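Long-range contacts in GlcNAc Inducible Gene 2, GIG2 (Candida albicans, PDB 6AKZ), which binds iron and is probably an oxygenase of the DUF1479 family, produced in response to N-acetylglucosamine: residues E45-F50 and L331-I336; L189-D194 and L322-F327; S195-R200 and P313-G318; R273-L278 and D352-V357; M282-L287 and K326-L331. All coordinates share one frame; numbering follows the deposited sequence.

In the fold
Contacts 2 and 4 form the metal-binding core: H192 and D194 of contact 2 and H355 of contact 4 share one iron, and the H192 and H355 backbones are hydrogen-bonded to each other. Both are strand pairings, rich in backbone bonds. Contact 1 is also buried, but lies farther from the chain's centre and relies on apolar packing. It shares L331 with contact 5, where helix 278-287 meets the same loop. Contacts 3 and 5 are only partly buried, and each turns on one side-chain hydrogen bond across its segments. A salt bridge from R200 to D352 joins contact 3 to contact 4, while contacts 2 and 5 overlap at K326-F327, and L322 packs on I285.

Contact 1: E45-F50 and L331-I336; sequences EINKEF and LHQGII
F50, the residue that carries this contact, is fixed at its backbone by a helical bond from F50 N to I46 O of 2.7 Å, and its side chain is turned out of helix 32-56 onto the segment 331-336. With CG beside the backbone N (chi1 -65°), the ring lies in a mainly apolar setting. I46 CG2, one turn back on the helix, sits 3.6 Å above the plane on one face, displaced toward the rim. In the ring plane, at the edge, L331 CD2 comes 4.0 Å from F50 CE2, and the two side chains run side by side in the same direction. G334 CA lies obliquely to the ring, and G334 N is 3.9 Å from F50 CB; glycine belongs here because a CB would point at the ring, tight against F50 CD2. Q333 extends alongside the F50 backbone toward N47, its CG anti to the backbone N and 3.7 Å from F50 O. Its amide crosses that of N47 with the planes 32° apart; as modelled, Q333 OE1 and N47 OD1 are 3.5 Å apart, two acceptors that do not bond. L275 and L280 also touch the F50 side chain. The contact thus rests on apolar packing of F50 and L331, and the amides of N47 and Q333 lie toward solvent.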
# COMPACT_ATOMS: atom_id res chain seq x y z
N GLU A 45 23.64 -7.76 -7.31
CA GLU A 45 22.33 -8.37 -7.69
C GLU A 45 21.41 -7.33 -8.34
O GLU A 45 20.69 -7.68 -9.32
CB GLU A 45 21.57 -9.02 -6.53
CG GLU A 45 22.26 -10.28 -6.00
CD GLU A 45 22.67 -11.23 -7.12
OE1 GLU A 45 21.74 -11.75 -7.80
OE2 GLU A 45 23.90 -11.37 -7.39
N ILE A 46 21.38 -6.13 -7.78
CA ILE A 46 20.58 -5.06 -8.35
C ILE A 46 20.98 -4.81 -9.83
O ILE A 46 20.11 -4.76 -10.73
CB ILE A 46 20.60 -3.79 -7.52
CG1 ILE A 46 19.65 -3.95 -6.33
CG2 ILE A 46 20.29 -2.56 -8.31
CD1 ILE A 46 19.57 -2.72 -5.40
N ASN A 47 22.28 -4.73 -10.10
CA ASN A 47 22.70 -4.41 -11.47
C ASN A 47 22.30 -5.50 -12.46
O ASN A 47 21.81 -5.20 -13.56
CB ASN A 47 24.18 -4.08 -11.53
CG ASN A 47 24.53 -3.33 -12.80
OD1 ASN A 47 23.73 -2.53 -13.31
ND2 ASN A 47 25.68 -3.64 -13.36
N LYS A 48 22.41 -6.74 -12.04
CA LYS A 48 21.98 -7.84 -12.85
C LYS A 48 20.45 -7.85 -13.06
O LYS A 48 19.99 -7.90 -14.21
CB LYS A 48 22.37 -9.19 -12.29
CG LYS A 48 23.84 -9.54 -12.36
CD LYS A 48 24.21 -10.77 -11.51
CE LYS A 48 23.21 -11.92 -11.57
NZ LYS A 48 23.07 -12.51 -12.95
N GLU A 49 19.67 -7.72 -11.98
CA GLU A 49 18.23 -8.00 -12.07
C GLU A 49 17.56 -6.77 -12.66
O GLU A 49 16.62 -6.92 -13.45
CB GLU A 49 17.64 -8.31 -10.71
CG GLU A 49 16.11 -8.49 -10.75
CD GLU A 49 15.47 -9.09 -9.50
OE1 GLU A 49 15.82 -10.25 -9.17
OE2 GLU A 49 14.57 -8.44 -8.86
N PHE A 50 18.02 -5.57 -12.32
CA PHE A 50 17.31 -4.34 -12.79
C PHE A 50 17.64 -4.09 -14.26
O PHE A 50 16.80 -3.57 -14.98
CB PHE A 50 17.51 -3.06 -11.97
CG PHE A 50 16.96 -3.10 -10.56
CD1 PHE A 50 16.36 -4.26 -10.00
CD2 PHE A 50 17.04 -1.96 -9.79
CE1 PHE A 50 15.91 -4.26 -8.69
CE2 PHE A 50 16.52 -1.95 -8.50
CZ PHE A 50 15.99 -3.12 -7.95
N LEU A 331 17.95 2.51 -8.13
CA LEU A 331 16.59 2.05 -8.39
C LEU A 331 16.09 2.40 -9.79
O LEU A 331 15.22 1.71 -10.30
CB LEU A 331 15.61 2.60 -7.33
CG LEU A 331 15.87 2.22 -5.88
CD1 LEU A 331 14.80 2.90 -5.04
CD2 LEU A 331 15.96 0.71 -5.60
N HIS A 332 16.61 3.46 -10.39
CA HIS A 332 15.96 4.01 -11.53
C HIS A 332 15.94 3.09 -12.75
O HIS A 332 14.97 3.07 -13.46
CB HIS A 332 16.49 5.39 -11.81
CG HIS A 332 16.16 6.35 -10.69
ND1 HIS A 332 16.06 7.71 -10.86
CD2 HIS A 332 15.87 6.12 -9.38
CE1 HIS A 332 15.75 8.28 -9.71
NE2 HIS A 332 15.62 7.34 -8.80
N GLN A 333 16.94 2.24 -12.89
CA GLN A 333 17.05 1.36 -14.02
C GLN A 333 15.89 0.34 -14.07
O GLN A 333 15.53 -0.16 -15.11
CB GLN A 333 18.33 0.57 -13.84
CG GLN A 333 18.60 -0.38 -14.98
CD GLN A 333 19.97 -1.02 -14.93
OE1 GLN A 333 20.53 -1.31 -13.86
NE2 GLN A 333 20.49 -1.27 -16.09
N GLY A 334 15.36 0.07 -12.89
CA GLY A 334 14.32 -0.90 -12.73
C GLY A 334 12.88 -0.51 -12.95
O GLY A 334 11.98 -1.37 -12.81
N ILE A 335 12.63 0.79 -13.17
CA ILE A 335 11.31 1.31 -13.28
C ILE A 335 10.73 1.06 -14.67
O ILE A 335 11.37 1.33 -15.70
CB ILE A 335 11.26 2.81 -12.95
CG1 ILE A 335 11.86 3.10 -11.55
CG2 ILE A 335 9.86 3.31 -12.95
CD1 ILE A 335 12.25 4.55 -11.40
N ILE A 336 9.56 0.46 -14.67
CA ILE A 336 8.81 0.19 -15.88
C ILE A 336 7.37 0.57 -15.75
O ILE A 336 6.78 0.59 -14.64
CB ILE A 336 8.91 -1.31 -16.27
CG1 ILE A 336 8.53 -2.23 -15.13
CG2 ILE A 336 10.31 -1.59 -16.75
CD1 ILE A 336 8.28 -3.63 -15.62

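Contact 2: L189-D194 and L322-F327; sequences LPLHLD and LFLDKF. With FE (Fe (III) ion), chain B.
H192, whose CB meets F323 CD1, binds the iron through NE2 at 2.2 Å, and D194 binds it through OD2 at 2.1 Å. H355 and three waters complete six ligands, with each water opposite a protein ligand; one water also donates to D194 OD1, which Q321 NE2 grips as well. The imidazole is fixed at its other nitrogen too: H192 ND1 donates to P190 O at 2.7 Å, nearly in line with the carbonyl and close to the ring plane. Histidine is apt because its two nitrogens can do both jobs. Behind the metal, two short antiparallel strands pair H192 with F323 and L193 with L322. L193 N donates to L322 O at 2.9 Å, L322 N returns a bond to L193 O at 3.0 Å, and L324 N reaches L191 O at 2.8 Å. Outward from this ladder, L193 and L322 lie side by side, pointing the same way, CD1 to CD2 at 4.0 Å, while L191 CD2 packs on L324 CB. On the H192 side, P190 CG meets F323 CD1 at 3.7 Å, obliquely to the ring. The H-x-D pair and H355, far along the chain, make a facial triad of two histidines and a carboxylate, as in non-haem iron oxygenases; the P190 carbonyl holds the H192 ring in one rotation and strand bonds its backbone, consistent with a preformed ligand.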
# COMPACT_ATOMS: atom_id res chain seq x y z
N LEU A 189 4.39 13.92 -9.39
CA LEU A 189 4.50 13.07 -8.17
C LEU A 189 5.55 11.98 -8.43
O LEU A 189 5.27 11.04 -9.13
CB LEU A 189 3.15 12.45 -7.84
N PRO A 190 6.80 12.13 -7.95
CA PRO A 190 7.87 11.22 -8.39
C PRO A 190 7.91 9.84 -7.69
O PRO A 190 7.04 9.57 -6.86
CB PRO A 190 9.13 12.03 -8.06
CG PRO A 190 8.76 12.72 -6.83
CD PRO A 190 7.31 13.14 -7.02
N LEU A 191 8.86 8.99 -8.07
CA LEU A 191 9.03 7.66 -7.47
C LEU A 191 9.07 7.71 -5.94
O LEU A 191 9.85 8.48 -5.36
CB LEU A 191 10.26 6.92 -8.00
CG LEU A 191 10.34 5.45 -7.64
CD1 LEU A 191 9.45 4.70 -8.65
CD2 LEU A 191 11.77 4.97 -7.76
N HIS A 192 8.25 6.86 -5.30
CA HIS A 192 8.18 6.90 -3.88
C HIS A 192 7.65 5.57 -3.31
O HIS A 192 7.07 4.75 -4.03
CB HIS A 192 7.14 8.06 -3.50
CG HIS A 192 5.75 7.84 -4.00
ND1 HIS A 192 5.33 8.13 -5.27
CD2 HIS A 192 4.67 7.36 -3.36
CE1 HIS A 192 4.07 7.78 -5.42
NE2 HIS A 192 3.64 7.35 -4.25
N LEU A 193 7.67 5.53 -1.99
CA LEU A 193 6.94 4.57 -1.21
C LEU A 193 5.86 5.38 -0.40
O LEU A 193 6.05 6.46 -0.07
CB LEU A 193 7.79 3.85 -0.20
CG LEU A 193 8.96 3.02 -0.65
CD1 LEU A 193 9.53 2.31 0.54
CD2 LEU A 193 8.55 2.05 -1.71
N ASP A 194 4.70 4.77 -0.17
CA ASP A 194 3.68 5.35 0.66
C ASP A 194 3.88 4.60 2.02
O ASP A 194 4.93 4.07 2.27
CB ASP A 194 2.29 5.18 0.07
CG ASP A 194 2.10 6.02 -1.16
OD1 ASP A 194 2.16 7.23 -0.96
OD2 ASP A 194 1.96 5.46 -2.22
N LEU A 322 7.89 8.39 1.20
CA LEU A 322 9.32 8.40 1.12
C LEU A 322 9.67 8.60 -0.32
O LEU A 322 9.34 7.75 -1.18
CB LEU A 322 9.95 7.06 1.61
CG LEU A 322 11.42 6.81 1.29
CD1 LEU A 322 12.27 7.72 2.16
CD2 LEU A 322 11.86 5.40 1.53
N PHE A 323 10.38 9.70 -0.61
CA PHE A 323 10.74 10.02 -1.98
C PHE A 323 12.04 9.39 -2.44
O PHE A 323 13.04 9.39 -1.75
CB PHE A 323 10.68 11.53 -2.16
CG PHE A 323 9.29 12.01 -2.26
CD1 PHE A 323 8.53 11.63 -3.35
CD2 PHE A 323 8.69 12.72 -1.24
CE1 PHE A 323 7.22 12.03 -3.48
CE2 PHE A 323 7.39 13.13 -1.35
CZ PHE A 323 6.64 12.77 -2.47
N LEU A 324 11.99 8.84 -3.64
CA LEU A 324 13.09 8.00 -4.17
C LEU A 324 13.69 8.61 -5.40
O LEU A 324 14.53 7.98 -6.07
CB LEU A 324 12.56 6.59 -4.50
CG LEU A 324 11.91 5.90 -3.29
CD1 LEU A 324 11.17 4.64 -3.75
CD2 LEU A 324 12.90 5.58 -2.20
N ASP A 325 13.32 9.82 -5.68
CA ASP A 325 13.70 10.43 -6.99
C ASP A 325 15.05 11.11 -7.03
O ASP A 325 15.52 11.45 -8.12
CB ASP A 325 12.68 11.42 -7.46
CG ASP A 325 12.50 12.56 -6.50
OD1 ASP A 325 12.51 12.34 -5.24
OD2 ASP A 325 12.35 13.68 -7.02
N LYS A 326 15.65 11.33 -5.88
CA LYS A 326 16.90 12.09 -5.77
C LYS A 326 18.12 11.27 -5.31
O LYS A 326 19.19 11.31 -5.94
CB LYS A 326 16.63 13.26 -4.82
CG LYS A 326 17.41 14.52 -5.09
CD LYS A 326 16.70 15.76 -4.55
CE LYS A 326 17.71 16.88 -4.33
NZ LYS A 326 17.12 18.25 -4.41
N PHE A 327 18.00 10.55 -4.21
CA PHE A 327 19.18 9.89 -3.60
C PHE A 327 19.15 8.37 -3.67
O PHE A 327 19.86 7.70 -2.96
CB PHE A 327 19.33 10.36 -2.18
CG PHE A 327 19.34 11.87 -2.05
CD1 PHE A 327 20.46 12.61 -2.43
CD2 PHE A 327 18.25 12.56 -1.54
CE1 PHE A 327 20.46 14.01 -2.33
CE2 PHE A 327 18.24 13.95 -1.42
CZ PHE A 327 19.36 14.66 -1.83
FE FE B . 1.78 6.28 -4.10
O HOH W 1 0.80 8.06 -3.23
O HOH W 2 -0.15 5.56 -4.11
O HOH W 3 1.06 7.06 -6.02

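Contact 3: S195-R200 and P313-G318; sequences SSSIER and PGTVPG
S197 turns its OG anti to the backbone N (chi1 -160°), which points the hydroxyl at the neighbouring loop, and I198 carries CG1 anti to its N (chi1 -165°), with CD1 beyond it meeting T315. S197 OG accepts a nearly straight bond from V316 N at 2.9 Å (167°) and is also hydrogen-bonded to Q321 O; a small hydroxyl can serve a donor and an acceptor at once. T315 CG2 meets I198 CD1 at 3.7 Å, while its OG1 is bound to F312 O, so threonine offers a methyl to one neighbour and a hydroxyl to another. I198 CG2 packs on P317 CB at 4.0 Å. A water bridges the segments, accepting from I198 N at 3.2 Å and from G318 N at 3.1 Å. Backbone bonds of S196 to G320 and S197 to T319 further join the chain between ligand D194 and helix 199-202 to the loop before strand 322-323, the S197 side chain lying about 12 Å (nearest atoms) from the facial-triad iron of this cupin-clan fold.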
# COMPACT_ATOMS: atom_id res chain seq x y z
N SER A 195 2.87 4.56 2.88
CA SER A 195 2.98 3.87 4.14
C SER A 195 4.13 4.39 5.03
O SER A 195 4.77 3.66 5.71
CB SER A 195 3.01 2.35 3.99
OG SER A 195 1.87 1.88 3.34
N SER A 196 4.29 5.69 4.96
CA SER A 196 5.19 6.53 5.75
C SER A 196 6.48 7.00 5.14
O SER A 196 7.06 6.33 4.33
CB SER A 196 5.53 5.90 7.12
OG SER A 196 6.54 4.96 7.02
N SER A 197 6.92 8.17 5.60
CA SER A 197 8.25 8.68 5.16
C SER A 197 9.39 8.09 5.96
O SER A 197 10.24 7.38 5.43
CB SER A 197 8.21 10.23 5.20
OG SER A 197 9.21 10.82 4.41
N ILE A 198 9.42 8.33 7.28
CA ILE A 198 10.56 7.96 8.14
C ILE A 198 10.27 6.73 9.07
O ILE A 198 11.21 6.14 9.56
CB ILE A 198 11.02 9.17 9.03
CG1 ILE A 198 12.40 8.98 9.67
CG2 ILE A 198 10.04 9.42 10.18
CD1 ILE A 198 13.60 8.99 8.78
N GLU A 199 9.00 6.42 9.31
CA GLU A 199 8.59 5.34 10.21
C GLU A 199 9.26 3.97 10.09
O GLU A 199 9.49 3.30 11.10
CB GLU A 199 7.07 5.17 10.14
CG GLU A 199 6.29 6.14 11.01
CD GLU A 199 6.33 7.56 10.47
OE1 GLU A 199 6.92 7.77 9.39
OE2 GLU A 199 5.77 8.46 11.13
N ARG A 200 9.57 3.54 8.88
CA ARG A 200 10.17 2.23 8.65
C ARG A 200 11.46 2.07 9.46
O ARG A 200 11.77 1.04 9.83
CB ARG A 200 10.45 1.97 7.20
CG ARG A 200 9.19 1.86 6.34
CD ARG A 200 9.49 1.46 4.90
NE ARG A 200 8.35 1.21 4.05
CZ ARG A 200 7.52 2.12 3.58
NH1 ARG A 200 7.65 3.38 3.86
NH2 ARG A 200 6.53 1.76 2.79
N PRO A 313 17.84 9.92 3.55
CA PRO A 313 17.51 10.58 2.31
C PRO A 313 16.10 10.32 1.78
O PRO A 313 15.58 9.19 1.94
CB PRO A 313 18.55 10.06 1.34
CG PRO A 313 19.58 9.32 2.13
CD PRO A 313 18.96 8.96 3.43
N GLY A 314 15.47 11.36 1.25
CA GLY A 314 14.10 11.28 0.73
C GLY A 314 12.99 11.35 1.77
O GLY A 314 11.81 11.25 1.43
N THR A 315 13.35 11.59 3.04
CA THR A 315 12.36 11.59 4.13
C THR A 315 12.01 12.97 4.56
O THR A 315 12.89 13.85 4.55
CB THR A 315 12.82 10.81 5.39
OG1 THR A 315 13.94 11.47 5.98
CG2 THR A 315 13.15 9.30 5.14
N VAL A 316 10.76 13.15 4.96
CA VAL A 316 10.28 14.35 5.65
C VAL A 316 9.48 13.83 6.83
O VAL A 316 8.32 13.44 6.64
CB VAL A 316 9.42 15.23 4.73
CG1 VAL A 316 8.89 16.46 5.45
CG2 VAL A 316 10.27 15.65 3.53
N PRO A 317 10.12 13.75 8.03
CA PRO A 317 9.39 13.20 9.14
C PRO A 317 8.05 13.88 9.34
O PRO A 317 8.00 15.09 9.24
CB PRO A 317 10.32 13.42 10.32
CG PRO A 317 11.66 13.33 9.72
CD PRO A 317 11.50 14.03 8.41
N GLY A 318 6.98 13.08 9.54
CA GLY A 318 5.64 13.57 9.71
C GLY A 318 4.79 13.51 8.46
O GLY A 318 3.65 13.92 8.47
O HOH W 4 7.10 10.26 8.35

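Contact 4: R273-L278 and D352-V357; sequences RVLPSL and DLPHEV. With FE (Fe (III) ion), chain B.
R273 runs alongside E356, pointing the same way: its CB lies 3.6 Å from E356 O, its CD 3.7 Å from E356 OE2, and a bend at chi3 (43°) brings NE round to the carboxylate. R273 NE donates to E356 OE2 at 2.9 Å, almost straight (177°) and in the guanidinium plane, meeting the oxygen on its anti side. CZ and NH2 stay within 3.7 Å of E356 OE2, and NH2 packs on I335. Arginine and glutamate chains are long enough to meet on one sheet face, above a paired backbone: R273 N to E356 O at 2.8 Å, E356 N to R273 O and L275 N to P354 O are bonded. On the opposite face, with V274, H355 donates from ND1 to L353 O at 2.8 Å and binds the iron through NE2 at 2.2 Å. L278 CD1 packs on L353 CD1 and on D352 O, which is buried without a partner. The L353 carbonyl thus fixes the imidazole's rotation and strand bonds its backbone; the salt bridge ties the other face.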
# COMPACT_ATOMS: atom_id res chain seq x y z
N ARG A 273 3.61 3.27 -13.00
CA ARG A 273 4.94 2.74 -13.18
C ARG A 273 5.37 2.13 -11.81
O ARG A 273 5.08 2.66 -10.79
CB ARG A 273 5.92 3.80 -13.65
CG ARG A 273 5.47 4.37 -14.97
CD ARG A 273 6.20 5.58 -15.40
NE ARG A 273 7.63 5.58 -15.23
CZ ARG A 273 8.49 5.05 -16.06
NH1 ARG A 273 8.10 4.35 -17.13
NH2 ARG A 273 9.75 5.17 -15.82
N VAL A 274 6.07 1.02 -11.89
CA VAL A 274 6.50 0.33 -10.73
C VAL A 274 7.94 -0.17 -10.88
O VAL A 274 8.44 -0.24 -12.01
CB VAL A 274 5.63 -0.96 -10.51
CG1 VAL A 274 4.21 -0.58 -10.17
CG2 VAL A 274 5.59 -1.86 -11.75
N LEU A 275 8.56 -0.52 -9.78
CA LEU A 275 9.85 -1.20 -9.78
C LEU A 275 9.52 -2.60 -9.28
O LEU A 275 9.49 -2.83 -8.07
CB LEU A 275 10.81 -0.51 -8.83
CG LEU A 275 12.26 -0.61 -9.20
CD1 LEU A 275 13.08 0.16 -8.15
CD2 LEU A 275 12.64 -2.04 -9.24
N PRO A 276 9.39 -3.57 -10.20
CA PRO A 276 8.83 -4.84 -9.84
C PRO A 276 9.84 -5.81 -9.22
O PRO A 276 10.13 -6.92 -9.73
CB PRO A 276 8.20 -5.31 -11.17
CG PRO A 276 9.24 -4.85 -12.17
CD PRO A 276 9.48 -3.42 -11.68
N SER A 277 10.52 -5.36 -8.16
CA SER A 277 11.45 -6.22 -7.50
C SER A 277 11.38 -5.85 -5.99
O SER A 277 12.04 -4.93 -5.52
CB SER A 277 12.87 -5.98 -8.05
OG SER A 277 13.86 -6.81 -7.37
N LEU A 278 10.65 -6.63 -5.21
CA LEU A 278 10.26 -6.18 -3.89
C LEU A 278 11.43 -6.25 -2.89
O LEU A 278 11.73 -5.28 -2.19
CB LEU A 278 9.01 -6.98 -3.43
CG LEU A 278 8.45 -6.70 -2.07
CD1 LEU A 278 8.08 -5.23 -1.92
CD2 LEU A 278 7.17 -7.58 -1.93
N ASP A 352 5.24 -1.87 0.05
CA ASP A 352 6.67 -1.50 -0.02
C ASP A 352 7.20 -1.40 -1.44
O ASP A 352 8.44 -1.40 -1.63
CB ASP A 352 7.52 -2.46 0.79
CG ASP A 352 7.53 -2.18 2.30
OD1 ASP A 352 6.97 -1.12 2.75
OD2 ASP A 352 7.99 -3.11 3.05
N LEU A 353 6.33 -1.38 -2.47
CA LEU A 353 6.84 -1.33 -3.83
C LEU A 353 7.00 0.13 -4.33
O LEU A 353 6.07 0.98 -4.23
CB LEU A 353 5.91 -2.08 -4.77
CG LEU A 353 6.63 -2.59 -5.99
CD1 LEU A 353 7.53 -3.76 -5.60
CD2 LEU A 353 5.72 -3.04 -7.12
N PRO A 354 8.20 0.48 -4.76
CA PRO A 354 8.35 1.81 -5.36
C PRO A 354 7.45 1.94 -6.59
O PRO A 354 7.43 1.05 -7.43
CB PRO A 354 9.82 1.83 -5.75
CG PRO A 354 10.49 0.74 -4.97
CD PRO A 354 9.47 -0.27 -4.75
N HIS A 355 6.79 3.11 -6.72
CA HIS A 355 5.91 3.32 -7.81
C HIS A 355 5.78 4.81 -8.05
O HIS A 355 6.19 5.65 -7.21
CB HIS A 355 4.56 2.68 -7.53
CG HIS A 355 3.90 3.26 -6.33
ND1 HIS A 355 4.29 2.95 -5.06
CD2 HIS A 355 2.96 4.22 -6.20
CE1 HIS A 355 3.59 3.65 -4.19
NE2 HIS A 355 2.77 4.43 -4.86
N GLU A 356 5.29 5.14 -9.22
CA GLU A 356 4.91 6.56 -9.56
C GLU A 356 3.90 6.49 -10.69
O GLU A 356 3.70 5.45 -11.29
CB GLU A 356 6.15 7.33 -10.07
CG GLU A 356 6.87 6.64 -11.19
CD GLU A 356 8.10 7.37 -11.77
OE1 GLU A 356 8.56 8.37 -11.19
OE2 GLU A 356 8.60 6.91 -12.85
N VAL A 357 3.22 7.60 -10.95
CA VAL A 357 2.31 7.70 -12.12
C VAL A 357 3.06 8.25 -13.30
O VAL A 357 4.10 8.89 -13.17
CB VAL A 357 1.04 8.52 -11.92
CG1 VAL A 357 -0.02 7.67 -11.23
CG2 VAL A 357 1.36 9.81 -11.22
FE FE B . 1.78 6.28 -4.10
O HOH W 1 0.80 8.06 -3.23
O HOH W 2 -0.15 5.56 -4.11
O HOH W 3 1.06 7.06 -6.02

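Contact 5: M282-L287 and K326-L331; sequences MAYIML and KFYPHL
Y284 reaches from helix 278-287 to H330 in the loop after strand 322-323, a helix-to-loop packing within this cupin-clan fold. The polar part centres on Y284 OH and H330 ND1, hydrogen-bonded at 2.7 Å with either able to donate, the hydroxyl lying at the edge of the imidazole near its plane. The two rings are set obliquely, planes at 59° and centroids 5.2 Å apart. Tyrosine suits the place because its ring can pack while its tip bonds; CG stands anti to the backbone N (chi1 -178°), on the side of the loop. Apolar contacts make up the rest. L331 CD2 sits obliquely 3.6 Å from Y284 CD2, and Y328 CD2 lies 3.8 Å from Y284 CE2, which in turn is near the plane of the Y328 ring at its edge. I285, whose CG1 and CD1 reach the L331 side chain, crosses it at about a right angle, CG1 to L331 CD1 at 4.1 Å. W39 of helix 32-56 meets the Y284 ring, and Y328 OH is bonded to P313 O. At the tip of Y284, P329 CD comes 3.4 Å from Y284 OH.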
# COMPACT_ATOMS: atom_id res chain seq x y z
N MET A 282 13.60 -3.02 -1.16
CA MET A 282 13.62 -2.69 0.23
C MET A 282 14.99 -2.91 0.92
O MET A 282 15.31 -2.23 1.85
CB MET A 282 12.48 -3.38 0.99
CG MET A 282 11.09 -2.90 0.61
SD MET A 282 10.89 -1.11 0.67
CE MET A 282 11.27 -0.70 2.37
N ALA A 283 15.77 -3.83 0.43
CA ALA A 283 17.13 -4.02 0.96
C ALA A 283 17.85 -2.72 0.66
O ALA A 283 18.53 -2.19 1.49
CB ALA A 283 17.79 -5.22 0.32
N TYR A 284 17.70 -2.18 -0.52
CA TYR A 284 18.44 -0.99 -0.93
C TYR A 284 17.96 0.24 -0.19
O TYR A 284 18.76 1.01 0.40
CB TYR A 284 18.24 -0.77 -2.43
CG TYR A 284 19.01 0.41 -2.98
CD1 TYR A 284 20.36 0.31 -3.38
CD2 TYR A 284 18.37 1.64 -3.12
CE1 TYR A 284 21.02 1.43 -3.91
CE2 TYR A 284 19.04 2.74 -3.64
CZ TYR A 284 20.34 2.63 -4.05
OH TYR A 284 20.94 3.77 -4.58
N ILE A 285 16.66 0.39 -0.10
CA ILE A 285 16.03 1.54 0.54
C ILE A 285 16.41 1.55 2.00
O ILE A 285 16.84 2.61 2.48
CB ILE A 285 14.51 1.57 0.35
CG1 ILE A 285 14.24 1.95 -1.12
CG2 ILE A 285 13.78 2.59 1.21
CD1 ILE A 285 12.89 1.58 -1.68
N MET A 286 16.19 0.44 2.69
CA MET A 286 16.44 0.41 4.15
C MET A 286 17.88 0.67 4.51
O MET A 286 18.13 1.23 5.55
CB MET A 286 15.96 -0.87 4.81
CG MET A 286 14.43 -1.04 4.71
SD MET A 286 13.37 0.40 5.12
CE MET A 286 13.84 0.71 6.82
N LEU A 287 18.79 0.16 3.71
CA LEU A 287 20.21 0.41 3.94
C LEU A 287 20.76 1.70 3.38
O LEU A 287 21.87 2.11 3.77
CB LEU A 287 21.05 -0.76 3.42
CG LEU A 287 20.83 -2.11 4.08
CD1 LEU A 287 21.65 -3.20 3.46
CD2 LEU A 287 21.14 -2.08 5.55
N LYS A 326 15.65 11.33 -5.88
CA LYS A 326 16.90 12.09 -5.77
C LYS A 326 18.12 11.27 -5.31
O LYS A 326 19.19 11.31 -5.94
CB LYS A 326 16.63 13.26 -4.82
CG LYS A 326 17.41 14.52 -5.09
CD LYS A 326 16.70 15.76 -4.55
CE LYS A 326 17.71 16.88 -4.33
NZ LYS A 326 17.12 18.25 -4.41
N PHE A 327 18.00 10.55 -4.21
CA PHE A 327 19.18 9.89 -3.60
C PHE A 327 19.15 8.37 -3.67
O PHE A 327 19.86 7.70 -2.96
CB PHE A 327 19.33 10.36 -2.18
CG PHE A 327 19.34 11.87 -2.05
CD1 PHE A 327 20.46 12.61 -2.43
CD2 PHE A 327 18.25 12.56 -1.54
CE1 PHE A 327 20.46 14.01 -2.33
CE2 PHE A 327 18.24 13.95 -1.42
CZ PHE A 327 19.36 14.66 -1.83
N TYR A 328 18.36 7.82 -4.58
CA TYR A 328 18.23 6.36 -4.71
C TYR A 328 18.51 5.95 -6.18
O TYR A 328 17.70 5.27 -6.88
CB TYR A 328 16.83 5.92 -4.25
CG TYR A 328 16.60 6.18 -2.79
CD1 TYR A 328 16.23 7.45 -2.29
CD2 TYR A 328 16.74 5.17 -1.88
CE1 TYR A 328 16.01 7.66 -0.92
CE2 TYR A 328 16.62 5.37 -0.52
CZ TYR A 328 16.19 6.59 -0.03
OH TYR A 328 16.05 6.70 1.36
N PRO A 329 19.69 6.36 -6.70
CA PRO A 329 19.87 6.22 -8.18
C PRO A 329 19.93 4.80 -8.75
O PRO A 329 19.58 4.63 -9.92
CB PRO A 329 21.21 6.92 -8.44
CG PRO A 329 21.96 6.70 -7.15
CD PRO A 329 20.92 6.85 -6.06
N HIS A 330 20.31 3.80 -7.97
CA HIS A 330 20.37 2.46 -8.42
C HIS A 330 18.98 1.89 -8.68
O HIS A 330 18.88 0.88 -9.32
CB HIS A 330 21.06 1.54 -7.41
CG HIS A 330 22.49 1.90 -7.13
ND1 HIS A 330 22.85 2.90 -6.25
CD2 HIS A 330 23.65 1.36 -7.58
CE1 HIS A 330 24.16 2.98 -6.18
NE2 HIS A 330 24.68 2.07 -6.98
N LEU A 331 17.95 2.51 -8.13
CA LEU A 331 16.59 2.05 -8.39
C LEU A 331 16.09 2.40 -9.79
O LEU A 331 15.22 1.71 -10.30
CB LEU A 331 15.61 2.60 -7.33
CG LEU A 331 15.87 2.22 -5.88
CD1 LEU A 331 14.80 2.90 -5.04
CD2 LEU A 331 15.96 0.71 -5.60